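Local structure of thiamine-phosphate synthase (Pyrococcus furiosus, 1XI3) at residues E34-G39 with Y69-F74; I43-K48 with Y56-T61; D80-V85 with P107-G112. The protein probably condenses a thiazole phosphate with a pyrimidine pyrophosphate to form thiamine phosphate, using magnesium and releasing diphosphate. One frame throughout, in Å; residues are numbered along the deposited sequence. Where two conformers were deposited one is given.

Contact 1. Residues E34-G39 with Y69-F74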
# COMPACT_ATOMS: atom_id res chain seq x y z
N GLU A 34 19.63 3.73 17.05
CA GLU A 34 19.76 4.19 18.44
C GLU A 34 18.75 3.51 19.38
O GLU A 34 19.10 3.13 20.47
CB GLU A 34 19.62 5.71 18.53
CG GLU A 34 20.74 6.51 17.91
CD GLU A 34 20.42 8.00 17.92
OE1 GLU A 34 19.37 8.40 17.38
OE2 GLU A 34 21.23 8.78 18.48
N ALA A 35 17.49 3.38 18.95
CA ALA A 35 16.49 2.72 19.80
C ALA A 35 16.82 1.25 20.02
O ALA A 35 16.66 0.72 21.12
CB ALA A 35 15.06 2.84 19.16
N LEU A 36 17.29 0.58 18.96
CA LEU A 36 17.71 -0.81 19.09
C LEU A 36 18.91 -0.91 20.04
O LEU A 36 18.93 -1.75 20.93
CB LEU A 36 18.03 -1.40 17.74
CG LEU A 36 16.78 -1.69 16.88
CD1 LEU A 36 17.14 -1.95 15.46
CD2 LEU A 36 15.98 -2.83 17.44
N GLU A 37 19.89 -0.03 19.86
CA GLU A 37 21.01 0.07 20.85
C GLU A 37 20.52 0.27 22.28
O GLU A 37 21.10 -0.28 23.23
CB GLU A 37 21.94 1.23 20.49
CG GLU A 37 22.88 0.90 19.40
CD GLU A 37 23.88 -0.20 19.82
OE1 GLU A 37 24.25 -0.28 21.01
OE2 GLU A 37 24.26 -0.99 18.96
N GLY A 38 19.46 1.04 22.44
CA GLY A 38 18.90 1.31 23.75
C GLY A 38 18.04 0.20 24.33
O GLY A 38 17.63 0.28 25.49
N GLY A 39 17.72 -0.83 23.54
CA GLY A 39 16.99 -2.00 24.06
C GLY A 39 15.56 -2.17 23.59
O GLY A 39 14.82 -2.97 24.15
N TYR A 69 19.67 -7.02 15.86
CA TYR A 69 19.38 -6.90 17.30
C TYR A 69 18.31 -7.91 17.81
O TYR A 69 17.87 -7.82 18.97
CB TYR A 69 18.95 -5.47 17.58
CG TYR A 69 20.06 -4.47 17.49
CD1 TYR A 69 20.38 -3.91 16.28
CD2 TYR A 69 20.78 -4.05 18.62
CE1 TYR A 69 21.38 -2.98 16.15
CE2 TYR A 69 21.80 -3.10 18.50
CZ TYR A 69 22.09 -2.58 17.26
OH TYR A 69 23.08 -1.62 17.08
N ASP A 70 17.93 -8.87 16.98
CA ASP A 70 16.95 -9.89 17.34
C ASP A 70 15.63 -9.23 17.79
O ASP A 70 14.98 -9.66 18.74
CB ASP A 70 17.48 -10.85 18.43
CG ASP A 70 18.70 -11.66 17.97
N ALA A 71 15.28 -8.15 17.10
CA ALA A 71 14.02 -7.45 17.39
C ALA A 71 13.01 -7.76 16.31
O ALA A 71 13.33 -8.01 15.16
CB ALA A 71 14.24 -5.98 17.51
N LEU A 72 11.74 -7.75 16.74
CA LEU A 72 10.63 -7.85 15.82
C LEU A 72 10.47 -6.54 15.02
O LEU A 72 10.76 -5.44 15.50
CB LEU A 72 9.36 -8.15 16.58
CG LEU A 72 9.24 -9.56 17.19
CD1 LEU A 72 7.89 -9.79 17.88
CD2 LEU A 72 9.53 -10.64 16.13
N PHE A 73 9.98 -6.72 13.78
CA PHE A 73 9.76 -5.61 12.84
C PHE A 73 8.35 -5.65 12.26
O PHE A 73 7.94 -6.64 11.62
CB PHE A 73 10.77 -5.66 11.71
CG PHE A 73 10.68 -4.52 10.76
CD1 PHE A 73 10.50 -3.22 11.22
CD2 PHE A 73 10.78 -4.73 9.40
CE1 PHE A 73 10.37 -2.16 10.31
CE2 PHE A 73 10.69 -3.60 8.48
CZ PHE A 73 10.50 -2.35 8.98
N PHE A 74 7.62 -4.55 12.48
CA PHE A 74 6.26 -4.38 11.99
C PHE A 74 6.19 -3.19 11.10
O PHE A 74 6.93 -2.23 11.29
CB PHE A 74 5.31 -4.12 13.19
CG PHE A 74 5.24 -5.29 14.11
CD1 PHE A 74 4.45 -6.39 13.78
CD2 PHE A 74 6.08 -5.36 15.22
CE1 PHE A 74 4.45 -7.52 14.62
CE2 PHE A 74 6.05 -6.47 16.06
CZ PHE A 74 5.26 -7.54 15.73

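Contact 2. Residues I43-K48 with Y56-T61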
# COMPACT_ATOMS: atom_id res chain seq x y z
N ILE A 43 10.14 -2.89 16.63
CA ILE A 43 10.13 -1.65 15.90
C ILE A 43 8.98 -1.68 14.91
O ILE A 43 8.74 -2.69 14.26
CB ILE A 43 11.44 -1.48 15.09
CG1 ILE A 43 12.67 -1.40 16.02
CG2 ILE A 43 11.41 -0.27 14.18
CD1 ILE A 43 12.70 -0.23 16.91
N GLN A 44 8.26 -0.58 14.82
CA GLN A 44 7.23 -0.41 13.81
C GLN A 44 7.59 0.78 12.93
O GLN A 44 7.77 1.92 13.43
CB GLN A 44 5.84 -0.20 14.43
CG GLN A 44 4.76 -0.04 13.41
CD GLN A 44 3.49 0.49 14.03
OE1 GLN A 44 3.08 1.62 13.77
NE2 GLN A 44 2.88 -0.30 14.89
N MET A 45 7.69 0.52 11.64
CA MET A 45 7.85 1.53 10.64
C MET A 45 6.49 2.13 10.29
O MET A 45 5.64 1.45 9.75
CB MET A 45 8.49 0.97 9.37
CG MET A 45 8.80 2.00 8.34
SD MET A 45 9.71 1.41 6.87
CE MET A 45 8.41 0.59 5.98
N ARG A 46 6.33 3.42 10.56
CA ARG A 46 5.03 4.09 10.34
C ARG A 46 5.32 5.34 9.52
O ARG A 46 5.79 6.36 10.06
CB ARG A 46 4.38 4.42 11.68
CG ARG A 46 3.04 5.11 11.56
CD ARG A 46 2.40 5.37 12.88
NE ARG A 46 1.17 6.10 12.66
CZ ARG A 46 1.08 7.43 12.54
NH1 ARG A 46 2.17 8.20 12.64
NH2 ARG A 46 -0.11 8.00 12.33
N ILE A 47 5.08 5.25 8.21
CA ILE A 47 5.36 6.34 7.27
C ILE A 47 4.06 6.77 6.55
O ILE A 47 3.40 5.94 5.94
CB ILE A 47 6.35 5.90 6.23
CG1 ILE A 47 7.67 5.47 6.89
CG2 ILE A 47 6.61 7.01 5.26
CD1 ILE A 47 8.62 4.86 5.95
N LYS A 48 3.72 8.04 6.67
CA LYS A 48 2.60 8.65 5.91
C LYS A 48 3.15 9.39 4.69
O LYS A 48 4.16 10.06 4.78
CB LYS A 48 1.89 9.65 6.81
N TYR A 56 9.68 0.81 0.75
CA TYR A 56 10.36 -0.43 0.53
C TYR A 56 11.84 -0.31 0.86
O TYR A 56 12.39 -1.15 1.57
CB TYR A 56 10.18 -0.87 -0.92
CG TYR A 56 11.09 -2.00 -1.33
CD1 TYR A 56 12.17 -1.77 -2.16
CD2 TYR A 56 10.87 -3.26 -0.87
CE1 TYR A 56 13.04 -2.80 -2.48
CE2 TYR A 56 11.73 -4.32 -1.21
CZ TYR A 56 12.77 -4.07 -2.02
OH TYR A 56 13.60 -5.13 -2.33
N GLU A 57 12.49 0.74 0.36
CA GLU A 57 13.94 0.88 0.62
C GLU A 57 14.27 1.05 2.10
O GLU A 57 15.20 0.43 2.62
CB GLU A 57 14.50 2.04 -0.18
CG GLU A 57 14.58 1.76 -1.67
CD GLU A 57 14.80 3.01 -2.53
OE1 GLU A 57 14.71 4.16 -2.01
OE2 GLU A 57 15.02 2.84 -3.76
N ILE A 58 13.50 1.91 2.78
CA ILE A 58 13.69 2.11 4.23
C ILE A 58 13.35 0.80 4.98
O ILE A 58 14.03 0.38 5.94
CB ILE A 58 12.85 3.30 4.72
CG1 ILE A 58 13.36 4.60 4.06
CG2 ILE A 58 12.92 3.40 6.27
CD1 ILE A 58 12.54 5.79 4.42
N GLY A 59 12.29 0.15 4.55
CA GLY A 59 11.87 -1.09 5.18
C GLY A 59 12.94 -2.18 5.12
O GLY A 59 13.12 -2.95 6.06
N LYS A 60 13.61 -2.26 3.97
CA LYS A 60 14.65 -3.26 3.81
C LYS A 60 15.77 -2.99 4.82
O LYS A 60 16.28 -3.92 5.47
CB LYS A 60 15.16 -3.24 2.38
CG LYS A 60 14.17 -3.77 1.36
CD LYS A 60 14.37 -5.23 1.11
N THR A 61 16.15 -1.72 4.95
CA THR A 61 17.20 -1.35 5.91
C THR A 61 16.79 -1.66 7.35
O THR A 61 17.54 -2.23 8.13
CB THR A 61 17.59 0.13 5.77
OG1 THR A 61 18.09 0.34 4.44
CG2 THR A 61 18.70 0.48 6.78

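Contact 3. Residues D80-V85 with P107-G112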
# COMPACT_ATOMS: atom_id res chain seq x y z
N ASP A 80 1.55 -4.73 1.72
CA ASP A 80 2.46 -4.86 0.55
C ASP A 80 3.89 -4.63 0.99
O ASP A 80 4.80 -5.41 0.66
CB ASP A 80 2.10 -3.92 -0.61
CG ASP A 80 1.96 -2.45 -0.21
OD1 ASP A 80 1.54 -2.17 0.92
OD2 ASP A 80 2.26 -1.59 -1.09
N VAL A 81 4.09 -3.55 1.72
CA VAL A 81 5.43 -3.21 2.21
C VAL A 81 5.95 -4.29 3.17
O VAL A 81 7.07 -4.74 3.04
CB VAL A 81 5.45 -1.83 2.82
CG1 VAL A 81 6.84 -1.53 3.43
CG2 VAL A 81 5.10 -0.77 1.74
N ALA A 82 5.10 -4.69 4.11
CA ALA A 82 5.45 -5.74 5.07
C ALA A 82 5.89 -7.00 4.33
O ALA A 82 6.90 -7.59 4.66
CB ALA A 82 4.28 -6.03 6.00
N LEU A 83 5.14 -7.39 3.32
CA LEU A 83 5.51 -8.61 2.58
C LEU A 83 6.84 -8.41 1.83
O LEU A 83 7.72 -9.30 1.86
CB LEU A 83 4.41 -8.99 1.60
CG LEU A 83 3.12 -9.54 2.21
CD1 LEU A 83 2.08 -9.65 1.12
CD2 LEU A 83 3.33 -10.89 2.85
N ALA A 84 6.97 -7.28 1.16
CA ALA A 84 8.12 -7.01 0.28
C ALA A 84 9.43 -6.97 1.09
O ALA A 84 10.46 -7.41 0.60
CB ALA A 84 7.97 -5.76 -0.43
N VAL A 85 9.37 -6.46 2.32
CA VAL A 85 10.59 -6.37 3.17
C VAL A 85 10.73 -7.53 4.19
O VAL A 85 11.69 -7.55 4.99
CB VAL A 85 10.71 -5.00 3.85
CG1 VAL A 85 10.55 -3.89 2.84
CG2 VAL A 85 9.77 -4.88 5.04
N PRO A 107 -0.69 -14.77 4.91
CA PRO A 107 -0.94 -15.69 6.00
C PRO A 107 0.18 -15.90 7.02
O PRO A 107 -0.08 -16.46 8.08
CB PRO A 107 -1.24 -17.02 5.28
CG PRO A 107 -0.70 -16.87 3.93
CD PRO A 107 -0.75 -15.42 3.59
N ASN A 108 1.40 -15.52 6.68
CA ASN A 108 2.53 -15.68 7.61
C ASN A 108 2.85 -14.46 8.47
O ASN A 108 3.69 -14.55 9.36
CB ASN A 108 3.77 -16.13 6.86
CG ASN A 108 3.58 -17.47 6.21
OD1 ASN A 108 2.76 -18.26 6.63
ND2 ASN A 108 4.35 -17.73 5.16
N LEU A 109 2.19 -13.31 8.23
CA LEU A 109 2.42 -12.12 9.01
C LEU A 109 1.72 -12.18 10.36
O LEU A 109 0.58 -12.66 10.47
CB LEU A 109 1.94 -10.85 8.25
CG LEU A 109 2.71 -10.43 7.04
CD1 LEU A 109 2.06 -9.18 6.45
CD2 LEU A 109 4.19 -10.22 7.27
N ILE A 110 2.40 -11.67 11.37
CA ILE A 110 1.78 -11.40 12.66
C ILE A 110 0.92 -10.17 12.47
O ILE A 110 1.36 -9.19 11.91
CB ILE A 110 2.85 -11.12 13.71
CG1 ILE A 110 3.76 -12.35 13.89
CG2 ILE A 110 2.22 -10.69 15.01
CD1 ILE A 110 4.97 -12.11 14.68
N ILE A 111 -0.31 -10.24 12.97
CA ILE A 111 -1.26 -9.15 12.87
C ILE A 111 -1.45 -8.45 14.22
O ILE A 111 -1.91 -9.05 15.19
CB ILE A 111 -2.63 -9.65 12.41
CG1 ILE A 111 -2.53 -10.42 11.07
CG2 ILE A 111 -3.63 -8.47 12.33
CD1 ILE A 111 -2.01 -9.72 9.89
N GLY A 112 -1.10 -7.18 14.27
CA GLY A 112 -1.45 -6.35 15.38
C GLY A 112 -2.67 -5.55 15.00
O GLY A 112 -2.76 -5.08 13.87

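Contact 1. Residues E34-G39 with Y69-F74
The hydroxyl of Y69 donates a hydrogen bond to E37, the one polar link between these two segments. As modelled, Y69 OH lies 2.3 Å from E37 OE2. That is too short to take literally, so the pairing is clearer than its length. OE2 comes in at the edge of the Y69 ring, in its plane. The carboxylate itself stands nearly upright to the ring, with the two planes 85° apart. The E37 side chain starts out away from Y69. It folds back at its second torsion (chi2 -65°), which swings the carboxylate to the hydroxyl.

L36 covers one face of the same ring. Its CB sits over the centre, 3.7 Å from the Y69 ring centroid and 13° off the normal, a CH-pi contact. Further out, L36 CD1 is 3.9 Å from Y69 CD1. The other methyl turns to A71, two residues beyond Y69, with L36 CD2 3.6 Å from A71 CB. L36 also touches L65 and I43, so it sits among helix 28-37, helix 52-68 and strand 42-45 of the barrel.

Each segment carries the turn that ends a helix. G39 closes helix 28-37 in a Schellman motif, with G39 N 3.0 Å from L36 O. Its backbone angles would jam a CB against G38 O, which calls for glycine. G39 O then accepts a bond from R207. D70, at positive phi, ends helix 52-68 in the same way, with A71 N bonded back to T66 O. The chain then enters strand 72-76.

The chemistry is divided by place. Buried aliphatic groups of L36 and A71 make the inner part, while E37 is exposed at the outer edge. L36 CB would hinder ring turning, and the carboxylate would hold the hydroxyl end in place.

Contact 2. Residues I43-K48 with Y56-T61
M45 reaches from the end of strand 42-45 to the backbone of helix 52-68, and its sulfur lies against the turn at I58 and G59. M45 SD is 3.7 Å from G59 N and 3.8 Å from I58 CG2. The side chain leaves the strand extended, with CG anti to the backbone N (chi1 -175°). It bends at its last torsion (chi3 77°), which lays the methyl alongside the helix, with M45 CE 3.9 Å from G59 CA. Glycine suits this close approach. A CB built on G59 would come 3.4 Å from M45 CE, which is tight.

I58 presents its two branches to different partners. CG2 faces the sulfur of M45. The longer branch reaches I47, with I58 CD1 4.3 Å from I47 CD1, a looser methyl-to-methyl contact. R23 and E28 also touch both I47 and I58.

M45 is buried, and F73 and V81 pack on it too. With an alanine in its place the sulfur and methyl would be gone, which is likely to open a gap beside G59 and leave I58 CG2 without its partner.

Q44 and R46, to either side of M45 in sequence, have other partners. Q44 NE2 is hydrogen-bonded to Y18 OH, and R46 N to T21 OG1. Residues Q44 to K48 are predicted to bind the pyrimidine pyrophosphate substrate. A strand packed on the helix that follows it is the first half of a beta-alpha-beta unit, here strand 42-45, helix 52-68 and strand 72-76 of a TIM barrel.

Contact 3. Residues D80-V85 with P107-G112
L109 points its CD1 methyl at helix 79-85, where it meets A82 and L83. L109 CD1 lies 3.9 Å from A82 CB and 4.2 Å from L83 CD2. The two partners approach that methyl from directions roughly at right angles. One carbon of L109 therefore makes both of the contacts.

The conformation of L109 explains its reach. CG stands beside the backbone N, anti to the carbonyl carbon (chi1 -69°). CD1 then continues anti to CA (chi2 180°), so it is the methyl carried farthest from the backbone.

L83 has much the same shape but uses the other branch. Its CD1 is the extended methyl (chi2 171°), and it is turned away from L109. CD2, which sits closer in to the chain, is the methyl that meets L109. The CB of L83 does not head for L109, and it is the end of the side chain that comes closer. A82 has no torsion to adjust. Its CB points toward L109 directly from the helix backbone.

In the TIM barrel, helix 79-85 follows strand 72-76, and L109 immediately precedes strand 110-115. The contact therefore joins an outer helix to the lead-in of a strand two places further round the sheet. Strand 89-92 lies between, and I110 pairs with V90 through backbone hydrogen bonds.

A82 is buried and also touches V75 and A87. L83 has A106 beside it as well. It also packs on I105 of the second subunit, while A84 packs on V101 of that subunit.

From the N terminus, the chain first passes helix 28-37, where contact 1 opens. Strand 42-45 and helix 52-68 come next, and contact 2 closes the short loop between them. Contact 1 closes afterwards, at the entry to strand 72-76, so contact 2 is nested inside it. Contact 3 opens later, on helix 79-85, and closes at L109, just before strand 110-115. It follows both in series, and none of the three cross. Neighbouring strands 42-45 and 72-76 join contacts 1 and 2 through backbone hydrogen bonds between I43 and L72 and F74. V81 and V85 of contact 3 pack on M45 and G59 of contact 2. Together they tie consecutive outer helices to the barrel sheet.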